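Local coordinates for polyketide synthase III (PDB 4B0N), which probably acts as a chalcone synthase-like acyltransferase that builds polyketides, apparently including the monomers of the phlorotannins in this brown alga, at residues A[154-159]-A[183-188]. Numbering follows the deposited sequence.
Sequences ISKLVV and SVDRTL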
loop_
_atom_site.group_PDB
_atom_site.type_symbol
_atom_site.label_atom_id
_atom_site.label_comp_id
_atom_site.label_asym_id
_atom_site.label_seq_id
_atom_site.Cartn_x
_atom_site.Cartn_y
_atom_site.Cartn_z
ATOM N N ILE A 154 18.875 8.681 3.125
ATOM C CA ILE A 154 17.527 8.118 3.141
ATOM C C ILE A 154 17.604 6.605 3.332
ATOM O O ILE A 154 18.274 5.908 2.566
ATOM C CB ILE A 154 16.741 8.483 1.857
ATOM C CG1 ILE A 154 16.622 10.009 1.702
ATOM C CG2 ILE A 154 15.369 7.814 1.831
ATOM C CD1 ILE A 154 15.966 10.735 2.864
ATOM N N SER A 155 16.928 6.113 4.368
ATOM C CA SER A 155 16.916 4.688 4.706
ATOM C C SER A 155 15.587 4.027 4.351
ATOM O O SER A 155 15.535 2.826 4.067
ATOM C CB SER A 155 17.190 4.495 6.197
ATOM O OG SER A 155 18.421 5.080 6.575
ATOM N N LYS A 156 14.518 4.820 4.380
ATOM C CA LYS A 156 13.169 4.327 4.131
ATOM C C LYS A 156 12.463 5.184 3.087
ATOM O O LYS A 156 12.535 6.415 3.123
ATOM C CB LYS A 156 12.359 4.311 5.428
ATOM C CG LYS A 156 11.179 3.359 5.402
ATOM C CD LYS A 156 10.071 3.806 6.334
ATOM C CE LYS A 156 8.981 2.750 6.413
ATOM N NZ LYS A 156 7.701 3.310 6.923
ATOM N N LEU A 157 11.782 4.522 2.159
ATOM C CA LEU A 157 11.024 5.198 1.113
ATOM C C LEU A 157 9.578 4.718 1.110
ATOM O O LEU A 157 9.310 3.517 1.039
ATOM C CB LEU A 157 11.677 4.973 -0.255
ATOM C CG LEU A 157 11.009 5.493 -1.530
ATOM C CD1 LEU A 157 10.835 7.005 -1.504
ATOM C CD2 LEU A 157 11.833 5.068 -2.736
ATOM N N VAL A 158 8.654 5.664 1.208
ATOM C CA VAL A 158 7.237 5.351 1.190
ATOM C C VAL A 158 6.559 6.154 0.090
ATOM O O VAL A 158 6.554 7.389 0.128
ATOM C CB VAL A 158 6.570 5.637 2.551
ATOM C CG1 VAL A 158 5.070 5.390 2.477
ATOM C CG2 VAL A 158 7.196 4.785 3.649
ATOM N N VAL A 159 6.007 5.447 -0.895
ATOM C CA VAL A 159 5.246 6.071 -1.977
ATOM C C VAL A 159 3.757 5.840 -1.739
ATOM O O VAL A 159 3.343 4.748 -1.349
ATOM C CB VAL A 159 5.668 5.535 -3.365
ATOM C CG1 VAL A 159 4.794 6.116 -4.471
ATOM C CG2 VAL A 159 7.135 5.841 -3.636
ATOM N N SER A 183 19.663 -0.715 -0.398
ATOM C CA SER A 183 19.126 -1.443 0.748
ATOM C C SER A 183 17.942 -0.711 1.390
ATOM O O SER A 183 17.523 -1.048 2.502
ATOM C CB SER A 183 20.226 -1.686 1.785
ATOM O OG SER A 183 20.416 -0.545 2.605
ATOM N N VAL A 184 17.402 0.281 0.682
ATOM C CA VAL A 184 16.325 1.128 1.212
ATOM C C VAL A 184 15.037 0.339 1.490
ATOM O O VAL A 184 14.593 -0.469 0.669
ATOM C CB VAL A 184 16.072 2.386 0.329
ATOM C CG1 VAL A 184 15.743 2.009 -1.107
ATOM C CG2 VAL A 184 14.977 3.268 0.909
ATOM N N ASP A 185 14.479 0.563 2.678
ATOM C CA ASP A 185 13.204 -0.005 3.093
ATOM C C ASP A 185 12.094 0.683 2.299
ATOM O O ASP A 185 11.827 1.866 2.500
ATOM C CB ASP A 185 13.032 0.214 4.607
ATOM C CG ASP A 185 11.697 -0.296 5.152
ATOM O OD1 ASP A 185 10.736 -0.483 4.378
ATOM O OD2 ASP A 185 11.611 -0.500 6.383
ATOM N N ARG A 186 11.461 -0.051 1.388
ATOM C CA ARG A 186 10.406 0.527 0.551
ATOM C C ARG A 186 8.998 -0.008 0.834
ATOM O O ARG A 186 8.816 -1.183 1.152
ATOM C CB ARG A 186 10.754 0.454 -0.947
ATOM C CG ARG A 186 11.168 -0.906 -1.496
ATOM C CD ARG A 186 11.705 -0.735 -2.912
ATOM N NE ARG A 186 11.973 -1.997 -3.602
ATOM C CZ ARG A 186 11.126 -2.608 -4.429
ATOM N NH1 ARG A 186 9.927 -2.097 -4.683
ATOM N NH2 ARG A 186 11.479 -3.747 -5.005
ATOM N N THR A 187 8.014 0.882 0.737
ATOM C CA THR A 187 6.613 0.532 0.955
ATOM C C THR A 187 5.709 1.316 0.001
ATOM O O THR A 187 5.877 2.524 -0.176
ATOM C CB THR A 187 6.186 0.774 2.425
ATOM O OG1 THR A 187 7.072 0.068 3.306
ATOM C CG2 THR A 187 4.757 0.296 2.682
ATOM N N LEU A 188 4.763 0.612 -0.615
ATOM C CA LEU A 188 3.774 1.234 -1.484
ATOM C C LEU A 188 2.379 1.191 -0.851
ATOM O O LEU A 188 1.769 0.121 -0.726
ATOM C CB LEU A 188 3.774 0.562 -2.861
ATOM C CG LEU A 188 5.065 0.614 -3.692
ATOM C CD1 LEU A 188 5.036 -0.426 -4.803
ATOM C CD2 LEU A 188 5.313 1.999 -4.268
#
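The carboxylate of Asp185 turns one flat face to the aliphatic chain of Lys156: CG of Lys156 stands over CG of Asp185 at 3.7 Å, with both carboxylate oxygens about equally far from that methylene. Lying side by side, the two chains illustrate how neighbouring strands can bring opposite charges near each other without a salt bridge, for NZ of Lys156 stops 5.5 Å from OD1 of Asp185 and bonds instead to the backbone O of Asn203. Arg186 carries its flat guanidinium away from strand 154-161, its NH1 in a salt bridge with Asp171 and its NH2 donating to Pro402 O of the second subunit.

Between these groups the backbones run parallel, 8° apart. Leu157 straddles Arg186, its N donating to Asp185 O (2.7 Å) and its O accepting from Thr187 N (3.0 Å); Asp185 N to Ser155 O and Val159 N to Thr187 O extend the pattern. This is the strand pairing of a beta-alpha-beta crossover in the thiolase-like fold, with helix 170-177 as its connection.

That helix covers the face bearing Leu157, Arg186 and Val159. There CG2 of Val184, anti to the backbone N, meets CB of Leu157 at 3.9 Å. Further on, CD2 of Leu188 lies 3.7 Å from CB of Val159, and the Leu188 side chain also borders a bound malonic acid.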